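Local coordinates for protein benzoate 1,2-dioxygenase beta subunit (Burkholderia mallei ATCC 23344, PDB 3E99) that serves as the beta subunit of benzoate 1,2-dioxygenase, a ring-hydroxylating enzyme that dihydroxylates benzoate, and probably has a structural role beside the catalytic alpha subunit, at residues R89-N93 and D160-I164; W29-A35 and N65-E70; G104-T108 and A133-S137. One frame throughout, in Å; residues are numbered along the deposited sequence.

Contact 1: R89-N93 and D160-I164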
loop_
_atom_site.group_PDB
_atom_site.type_symbol
_atom_site.label_atom_id
_atom_site.label_comp_id
_atom_site.label_asym_id
_atom_site.label_seq_id
_atom_site.Cartn_x
_atom_site.Cartn_y
_atom_site.Cartn_z
ATOM N N ARG A 89 4.716 -17.747 -3.654
ATOM C CA ARG A 89 5.308 -16.421 -3.835
ATOM C C ARG A 89 4.550 -15.447 -2.967
ATOM O O ARG A 89 3.335 -15.433 -2.996
ATOM C CB ARG A 89 5.234 -15.995 -5.287
ATOM C CG ARG A 89 5.910 -17.010 -6.233
ATOM C CD ARG A 89 5.590 -16.712 -7.639
ATOM N NE ARG A 89 5.954 -17.829 -8.498
ATOM C CZ ARG A 89 5.382 -18.114 -9.662
ATOM N NH1 ARG A 89 4.393 -17.372 -10.123
ATOM N NH2 ARG A 89 5.810 -19.158 -10.374
ATOM N N THR A 90 5.264 -14.651 -2.181
ATOM C CA THR A 90 4.601 -13.742 -1.238
ATOM C C THR A 90 5.042 -12.324 -1.597
ATOM O O THR A 90 6.124 -12.121 -2.178
ATOM C CB THR A 90 4.930 -14.034 0.247
ATOM O OG1 THR A 90 6.338 -13.952 0.472
ATOM C CG2 THR A 90 4.430 -15.435 0.695
ATOM N N SER A 91 4.219 -11.365 -1.225
ATOM C CA SER A 91 4.512 -9.953 -1.469
ATOM C C SER A 91 3.943 -9.149 -0.312
ATOM O O SER A 91 2.732 -9.040 -0.152
ATOM C CB SER A 91 3.914 -9.463 -2.769
ATOM O OG SER A 91 4.401 -8.159 -3.095
ATOM N N HIS A 92 4.842 -8.640 0.532
ATOM C CA HIS A 92 4.487 -7.764 1.640
ATOM C C HIS A 92 4.257 -6.336 1.150
ATOM O O HIS A 92 4.953 -5.859 0.237
ATOM C CB HIS A 92 5.605 -7.739 2.695
ATOM C CG HIS A 92 5.681 -8.980 3.516
ATOM N ND1 HIS A 92 5.960 -10.215 2.970
ATOM C CD2 HIS A 92 5.504 -9.181 4.846
ATOM C CE1 HIS A 92 5.918 -11.121 3.927
ATOM N NE2 HIS A 92 5.664 -10.518 5.073
ATOM N N ASN A 93 3.293 -5.662 1.799
ATOM C CA ASN A 93 2.899 -4.294 1.469
ATOM C C ASN A 93 2.665 -3.563 2.763
ATOM O O ASN A 93 1.679 -3.821 3.464
ATOM C CB ASN A 93 1.632 -4.257 0.615
ATOM C CG ASN A 93 1.783 -5.026 -0.716
ATOM O OD1 ASN A 93 2.244 -4.483 -1.753
ATOM N ND2 ASN A 93 1.328 -6.282 -0.708
ATOM N N ASP A 160 2.055 -18.578 8.416
ATOM C CA ASP A 160 3.391 -18.721 8.957
ATOM C C ASP A 160 4.078 -17.388 8.978
ATOM O O ASP A 160 3.540 -16.400 8.475
ATOM C CB ASP A 160 4.160 -19.710 8.107
ATOM C CG ASP A 160 5.155 -20.535 8.920
ATOM O OD1 ASP A 160 5.643 -20.056 9.960
ATOM O OD2 ASP A 160 5.439 -21.670 8.514
ATOM N N ILE A 161 5.285 -17.374 9.546
ATOM C CA ILE A 161 6.064 -16.162 9.710
ATOM C C ILE A 161 6.378 -15.413 8.417
ATOM O O ILE A 161 6.578 -14.197 8.426
ATOM C CB ILE A 161 7.367 -16.434 10.537
ATOM C CG1 ILE A 161 8.246 -17.505 9.900
ATOM C CG2 ILE A 161 7.019 -16.843 11.938
ATOM C CD1 ILE A 161 9.533 -17.684 10.677
ATOM N N TYR A 162 6.414 -16.124 7.289
ATOM C CA TYR A 162 6.687 -15.455 6.002
ATOM C C TYR A 162 5.482 -14.735 5.407
ATOM O O TYR A 162 5.586 -14.109 4.336
ATOM C CB TYR A 162 7.284 -16.423 5.007
ATOM C CG TYR A 162 6.516 -17.689 4.811
ATOM C CD1 TYR A 162 5.442 -17.754 3.923
ATOM C CD2 TYR A 162 6.890 -18.850 5.458
ATOM C CE1 TYR A 162 4.739 -18.938 3.728
ATOM C CE2 TYR A 162 6.193 -20.039 5.249
ATOM C CZ TYR A 162 5.126 -20.069 4.411
ATOM O OH TYR A 162 4.503 -21.266 4.237
ATOM N N HIS A 163 4.332 -14.830 6.070
ATOM C CA HIS A 163 3.115 -14.114 5.654
ATOM C C HIS A 163 2.899 -12.793 6.374
ATOM O O HIS A 163 2.010 -12.031 5.988
ATOM C CB HIS A 163 1.874 -14.918 5.946
ATOM C CG HIS A 163 1.720 -16.133 5.122
ATOM N ND1 HIS A 163 1.676 -17.384 5.679
ATOM C CD2 HIS A 163 1.569 -16.301 3.786
ATOM C CE1 HIS A 163 1.520 -18.283 4.721
ATOM N NE2 HIS A 163 1.430 -17.650 3.565
ATOM N N ILE A 164 3.716 -12.528 7.393
ATOM C CA ILE A 164 3.514 -11.421 8.329
ATOM C C ILE A 164 4.798 -10.699 8.595
ATOM O O ILE A 164 4.852 -9.917 9.578
ATOM C CB ILE A 164 2.868 -11.921 9.661
ATOM C CG1 ILE A 164 3.798 -12.941 10.328
ATOM C CG2 ILE A 164 1.524 -12.554 9.358
ATOM C CD1 ILE A 164 3.283 -13.598 11.583
ATOM O OXT ILE A 164 5.823 -10.878 7.867
#
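The C-terminal end of the chain, residues 160-164, tucks its last turn against the start of strand 89-103, in the buried space between the helices and the curved sheet of the NTF2-like fold. Asp160 does not touch the strand but organises the turn: its backbone N donates to His163 ND1 (3.0 Å), its OD1 accepts from Ile161 N (2.7 Å), and its carboxylate also pairs with Arg72 and Arg75 of helix 66-82. The CA-to-CB bond of Ile161 points away from the strand, and the side chain packs on Arg72 and Ile76 of that helix. Tyr162 brings the edge of its ring to Thr90, with Thr90 CG2 4.1 Å from Tyr162 CD1, while Tyr162 O sits 3.0 Å from His92 CE1; this carbonyl has no hydrogen-bond partner in the model. His163, whose CA-to-CB bond points away, still places CD2 4.3 Å from Thr90 CG2. At Ile164 the chain ends, and its terminal OXT accepts a hydrogen bond of 2.8 Å from His92 NE2. The other carboxylate oxygen, Ile164 O, is bonded to Lys146. His92 ND1 and Thr90 OG1 both bond to Asp22 of helix 7-22. The His92 ring therefore bridges two acidic groups, the Asp22 carboxylate and the chain terminus, an environment consistent with a protonated imidazolium and one in which the terminal carboxylate is met by Lys146 and His92 although the contact is buried.

Contact 2: W29-A35 and N65-E70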
loop_
_atom_site.group_PDB
_atom_site.type_symbol
_atom_site.label_atom_id
_atom_site.label_comp_id
_atom_site.label_asym_id
_atom_site.label_seq_id
_atom_site.Cartn_x
_atom_site.Cartn_y
_atom_site.Cartn_z
ATOM N N TRP A 29 17.137 -12.491 7.052
ATOM C CA TRP A 29 15.920 -12.108 7.754
ATOM C C TRP A 29 16.079 -12.224 9.280
ATOM O O TRP A 29 15.718 -11.315 10.004
ATOM C CB TRP A 29 14.724 -12.926 7.292
ATOM C CG TRP A 29 13.449 -12.545 8.044
ATOM C CD1 TRP A 29 12.694 -11.408 7.900
ATOM C CD2 TRP A 29 12.846 -13.301 9.096
ATOM N NE1 TRP A 29 11.637 -11.427 8.777
ATOM C CE2 TRP A 29 11.717 -12.574 9.538
ATOM C CE3 TRP A 29 13.136 -14.538 9.688
ATOM C CZ2 TRP A 29 10.867 -13.044 10.535
ATOM C CZ3 TRP A 29 12.312 -15.007 10.731
ATOM C CH2 TRP A 29 11.178 -14.227 11.153
ATOM N N LEU A 30 16.572 -13.362 9.756
ATOM C CA LEU A 30 16.784 -13.558 11.177
ATOM C C LEU A 30 17.697 -12.508 11.713
ATOM O O LEU A 30 17.540 -12.115 12.855
ATOM C CB LEU A 30 17.361 -14.957 11.489
ATOM C CG LEU A 30 16.346 -16.093 11.385
ATOM C CD1 LEU A 30 17.025 -17.480 11.194
ATOM C CD2 LEU A 30 15.334 -16.077 12.539
ATOM N N ASP A 31 18.672 -12.069 10.917
ATOM C CA ASP A 31 19.601 -11.035 11.390
ATOM C C ASP A 31 18.997 -9.649 11.520
ATOM O O ASP A 31 19.664 -8.758 12.017
ATOM C CB ASP A 31 20.843 -10.951 10.506
ATOM C CG ASP A 31 21.878 -11.997 10.859
ATOM O OD1 ASP A 31 21.884 -12.500 12.016
ATOM O OD2 ASP A 31 22.682 -12.305 9.957
ATOM N N CYS A 32 17.744 -9.466 11.112
ATOM C CA CYS A 32 17.038 -8.206 11.378
ATOM C C CYS A 32 16.478 -8.179 12.782
ATOM O O CYS A 32 15.924 -7.134 13.190
ATOM C CB CYS A 32 15.861 -8.006 10.395
ATOM S SG CYS A 32 16.360 -7.899 8.686
ATOM N N TYR A 33 16.593 -9.313 13.495
ATOM C CA TYR A 33 16.049 -9.481 14.838
ATOM C C TYR A 33 17.141 -9.616 15.890
ATOM O O TYR A 33 18.093 -10.366 15.716
ATOM C CB TYR A 33 15.104 -10.696 14.947
ATOM C CG TYR A 33 13.798 -10.502 14.164
ATOM C CD1 TYR A 33 13.765 -10.635 12.784
ATOM C CD2 TYR A 33 12.607 -10.193 14.815
ATOM C CE1 TYR A 33 12.576 -10.467 12.068
ATOM C CE2 TYR A 33 11.415 -10.035 14.118
ATOM C CZ TYR A 33 11.404 -10.117 12.749
ATOM O OH TYR A 33 10.197 -9.949 12.064
ATOM N N ARG A 34 16.997 -8.876 16.975
ATOM C CA ARG A 34 17.945 -8.989 18.092
ATOM C C ARG A 34 17.795 -10.374 18.729
ATOM O O ARG A 34 16.698 -10.937 18.786
ATOM C CB ARG A 34 17.738 -7.868 19.110
ATOM C CG ARG A 34 19.056 -7.323 19.614
ATOM C CD ARG A 34 18.944 -5.956 20.289
ATOM N NE ARG A 34 18.169 -6.029 21.518
ATOM C CZ ARG A 34 18.012 -5.003 22.343
ATOM N NH1 ARG A 34 18.542 -3.828 22.050
ATOM N NH2 ARG A 34 17.302 -5.140 23.445
ATOM N N ALA A 35 18.897 -10.937 19.236
ATOM C CA ALA A 35 18.821 -12.276 19.826
ATOM C C ALA A 35 17.721 -12.370 20.903
ATOM O O ALA A 35 17.096 -13.414 21.074
ATOM C CB ALA A 35 20.183 -12.695 20.379
ATOM N N ASN A 65 12.191 -15.090 22.762
ATOM C CA ASN A 65 13.471 -14.635 22.244
ATOM C C ASN A 65 13.598 -15.134 20.835
ATOM O O ASN A 65 12.714 -15.805 20.334
ATOM C CB ASN A 65 14.609 -15.127 23.139
ATOM C CG ASN A 65 14.562 -16.597 23.347
ATOM O OD1 ASN A 65 14.360 -17.348 22.412
ATOM N ND2 ASN A 65 14.719 -17.028 24.601
ATOM N N ARG A 66 14.703 -14.809 20.189
ATOM C CA ARG A 66 14.853 -15.175 18.798
ATOM C C ARG A 66 15.030 -16.683 18.555
ATOM O O ARG A 66 14.703 -17.169 17.503
ATOM C CB ARG A 66 16.024 -14.452 18.199
ATOM C CG ARG A 66 15.896 -14.336 16.678
ATOM C CD ARG A 66 17.045 -13.583 16.149
ATOM N NE ARG A 66 18.166 -14.475 16.027
ATOM C CZ ARG A 66 19.284 -14.198 15.371
ATOM N NH1 ARG A 66 19.467 -13.016 14.804
ATOM N NH2 ARG A 66 20.232 -15.123 15.282
ATOM N N GLN A 67 15.536 -17.425 19.523
ATOM C CA GLN A 67 15.709 -18.848 19.312
ATOM C C GLN A 67 14.464 -19.505 18.722
ATOM O O GLN A 67 14.570 -20.332 17.838
ATOM C CB GLN A 67 16.093 -19.559 20.613
ATOM C CG GLN A 67 16.270 -21.080 20.471
ATOM C CD GLN A 67 16.728 -21.692 21.751
ATOM O OE1 GLN A 67 17.687 -21.236 22.333
ATOM N NE2 GLN A 67 16.041 -22.729 22.207
ATOM N N GLY A 68 13.283 -19.156 19.206
ATOM C CA GLY A 68 12.057 -19.745 18.687
ATOM C C GLY A 68 11.904 -19.461 17.203
ATOM O O GLY A 68 11.453 -20.316 16.443
ATOM N N LEU A 69 12.293 -18.262 16.778
ATOM C CA LEU A 69 12.205 -17.899 15.366
ATOM C C LEU A 69 13.220 -18.684 14.546
ATOM O O LEU A 69 12.934 -19.016 13.402
ATOM C CB LEU A 69 12.458 -16.408 15.138
ATOM C CG LEU A 69 11.333 -15.437 15.494
ATOM C CD1 LEU A 69 11.795 -14.012 15.229
ATOM C CD2 LEU A 69 10.066 -15.770 14.712
ATOM N N GLU A 70 14.402 -18.914 15.121
ATOM C CA GLU A 70 15.466 -19.691 14.454
ATOM C C GLU A 70 14.962 -21.086 14.218
ATOM O O GLU A 70 15.139 -21.669 13.147
ATOM C CB GLU A 70 16.739 -19.717 15.299
ATOM C CG GLU A 70 17.454 -18.327 15.411
ATOM C CD GLU A 70 18.385 -18.241 16.579
ATOM O OE1 GLU A 70 18.987 -19.261 16.943
ATOM O OE2 GLU A 70 18.514 -17.151 17.158
HETATM O O HOH W 1 17.682 -16.248 21.413
#
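In this NTF2-like fold, where helices pack over a curved sheet, the contact joins the first turn of helix 66-82 to the type I beta turn Leu30-Tyr33 that leads from helix 26-30 into the short strand 33-34. Arg66, Leu30 and Leu69 carry most of the buried surface. Arg66 reaches across the turn: its NH1 donates to Tyr33 O (3.1 Å) and lies 2.9 Å from Leu30 O, so the guanidinium sits where backbone carbonyls converge, with Leu30 CB over one of its faces. The same group forms a salt bridge with Glu70 one helical turn on (Arg66 NE to Glu70 OE2, 2.9 Å) and a long one with Asp31 (Arg66 NH1 to Asp31 OD1, 3.7 Å), making a three-residue charged network. Next to this network the packing is apolar. Leu30 lays CD2 3.9 Å from Leu69 CB, and Leu69 also meets two aromatic rings: its CD2 is 4.0 Å from the edge of Trp29 at CH2, and its CD1 makes a CH-pi contact over the face of Tyr33, 4.2 Å from the ring centroid. The polar ends of Trp29 and Tyr33 both bond to Glu17 of helix 7-22. At the start of helix 66-82, Ala35 O accepts from Arg66 N (2.9 Å) and from a water, 2.9 Å away, which in turn accepts from Gln67 N at 3.1 Å.

Contact 3: G104-T108 and A133-S137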
loop_
_atom_site.group_PDB
_atom_site.type_symbol
_atom_site.label_atom_id
_atom_site.label_comp_id
_atom_site.label_asym_id
_atom_site.label_seq_id
_atom_site.Cartn_x
_atom_site.Cartn_y
_atom_site.Cartn_z
ATOM N N GLY A 104 16.007 6.666 23.496
ATOM C CA GLY A 104 17.357 6.602 22.982
ATOM C C GLY A 104 17.318 6.223 21.508
ATOM O O GLY A 104 16.693 6.901 20.695
ATOM N N ASP A 105 17.981 5.116 21.179
ATOM C CA ASP A 105 18.066 4.618 19.808
ATOM C C ASP A 105 17.021 3.523 19.527
ATOM O O ASP A 105 17.074 2.876 18.466
ATOM C CB ASP A 105 19.469 4.075 19.542
ATOM C CG ASP A 105 20.527 5.176 19.438
ATOM O OD1 ASP A 105 20.242 6.235 18.825
ATOM O OD2 ASP A 105 21.640 4.955 19.956
ATOM N N VAL A 106 16.088 3.311 20.471
ATOM C CA VAL A 106 14.987 2.381 20.260
ATOM C C VAL A 106 13.728 3.137 19.833
ATOM O O VAL A 106 13.156 3.944 20.588
ATOM C CB VAL A 106 14.670 1.506 21.458
ATOM C CG1 VAL A 106 13.604 0.504 21.065
ATOM C CG2 VAL A 106 15.948 0.752 22.001
ATOM N N HIS A 107 13.283 2.809 18.628
ATOM C CA HIS A 107 12.197 3.505 17.962
ATOM C C HIS A 107 11.017 2.568 17.827
ATOM O O HIS A 107 11.187 1.423 17.419
ATOM C CB HIS A 107 12.668 3.987 16.597
ATOM C CG HIS A 107 13.598 5.154 16.670
ATOM N ND1 HIS A 107 13.166 6.449 16.529
ATOM C CD2 HIS A 107 14.933 5.221 16.895
ATOM C CE1 HIS A 107 14.193 7.270 16.671
ATOM N NE2 HIS A 107 15.278 6.552 16.894
ATOM N N THR A 108 9.834 3.035 18.224
ATOM C CA THR A 108 8.630 2.236 18.172
ATOM C C THR A 108 7.673 2.836 17.143
ATOM O O THR A 108 7.384 4.039 17.184
ATOM C CB THR A 108 7.965 2.148 19.566
ATOM O OG1 THR A 108 8.882 1.575 20.519
ATOM C CG2 THR A 108 6.696 1.273 19.537
ATOM N N ALA A 133 9.224 -2.408 17.930
ATOM C CA ALA A 133 10.297 -1.637 18.572
ATOM C C ALA A 133 11.604 -2.079 17.947
ATOM O O ALA A 133 11.908 -3.283 17.927
ATOM C CB ALA A 133 10.328 -1.888 20.079
ATOM N N ILE A 134 12.372 -1.118 17.450
ATOM C CA ILE A 134 13.569 -1.398 16.677
ATOM C C ILE A 134 14.741 -0.628 17.277
ATOM O O ILE A 134 14.662 0.587 17.425
ATOM C CB ILE A 134 13.416 -0.953 15.212
ATOM C CG1 ILE A 134 12.180 -1.556 14.557
ATOM C CG2 ILE A 134 14.661 -1.321 14.426
ATOM C CD1 ILE A 134 11.674 -0.756 13.371
ATOM N N ASP A 135 15.821 -1.348 17.571
ATOM C CA ASP A 135 17.051 -0.790 18.119
ATOM C C ASP A 135 17.995 -0.356 17.006
ATOM O O ASP A 135 18.485 -1.187 16.203
ATOM C CB ASP A 135 17.725 -1.851 18.995
ATOM C CG ASP A 135 19.030 -1.371 19.625
ATOM O OD1 ASP A 135 19.392 -0.171 19.538
ATOM O OD2 ASP A 135 19.689 -2.228 20.215
ATOM N N PHE A 136 18.204 0.952 16.895
ATOM C CA PHE A 136 19.113 1.486 15.891
ATOM C C PHE A 136 20.511 1.822 16.422
ATOM O O PHE A 136 21.292 2.485 15.738
ATOM C CB PHE A 136 18.515 2.722 15.224
ATOM C CG PHE A 136 17.388 2.425 14.258
ATOM C CD1 PHE A 136 16.075 2.295 14.707
ATOM C CD2 PHE A 136 17.640 2.301 12.898
ATOM C CE1 PHE A 136 15.046 2.054 13.828
ATOM C CE2 PHE A 136 16.586 2.072 12.007
ATOM C CZ PHE A 136 15.310 1.929 12.480
ATOM N N SER A 137 20.858 1.334 17.603
ATOM C CA SER A 137 22.155 1.661 18.205
ATOM C C SER A 137 23.369 1.024 17.481
ATOM O O SER A 137 24.441 1.627 17.427
ATOM C CB SER A 137 22.155 1.268 19.674
ATOM O OG SER A 137 21.990 -0.120 19.816
#
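Strands 106-119 and 122-135 form a long antiparallel beta hairpin, and this contact lies at its open end, far from the connecting turn. His107 and Ile134 are a hydrogen-bonded pair: His107 N donates to Ile134 O (2.9 Å), and Ile134 N returns a bond to His107 O (2.8 Å). One step beyond the strands the pairing continues with Phe136 N donating to Asp105 O (2.7 Å, nearly linear). Two carbonyls also receive CA-H...O contacts, Val106 CA to Ile134 O and Ala133 CA to His107 O, both 3.4 Å. The backbone groups of Thr108 pair with strand 89-103, and those of Ala133 and Asp135 with strand 142-150. Val106 CG1 packs on Ala133 CB at 4.2 Å on one face; on the other, His107 and Ile134 lie against helix 7-22, and His107 CD2 comes within 3.8 Å of Phe136 CD1. Where the chain leaves the sheet, Asp135 OD1 accepts from Ser137 N (2.9 Å) and Ser137 OG (2.6 Å), the first bond defining an Asx turn. Both carboxylate oxygens of Asp135 are thus engaged, OD1 by Ser137 and OD2, in a salt bridge that compensates the charge, by Arg34, at the point where strand pairing gives way to a turn.

From the N terminus, the chain first closes a loop at contact 2, where helix 66-82 comes back to the turn after helix 26-30. Only then does contact 1 open, on strand 89-103; its loop runs through most of the sheet and shuts at the C terminus. Contact 3 is nested within that loop and draws together the open end of the 106-119/122-135 hairpin. Contacts 2 and 3, their centres about 16 Å apart, are joined by the salt bridge Arg34-Asp135, tying strand 33-34 to the end of strand 122-135. Contacts 1 and 2 meet where Ile161 packs on Trp29 and Leu69, whereas contacts 1 and 3 share only the sheet, about 12 Å apart at their nearest atoms.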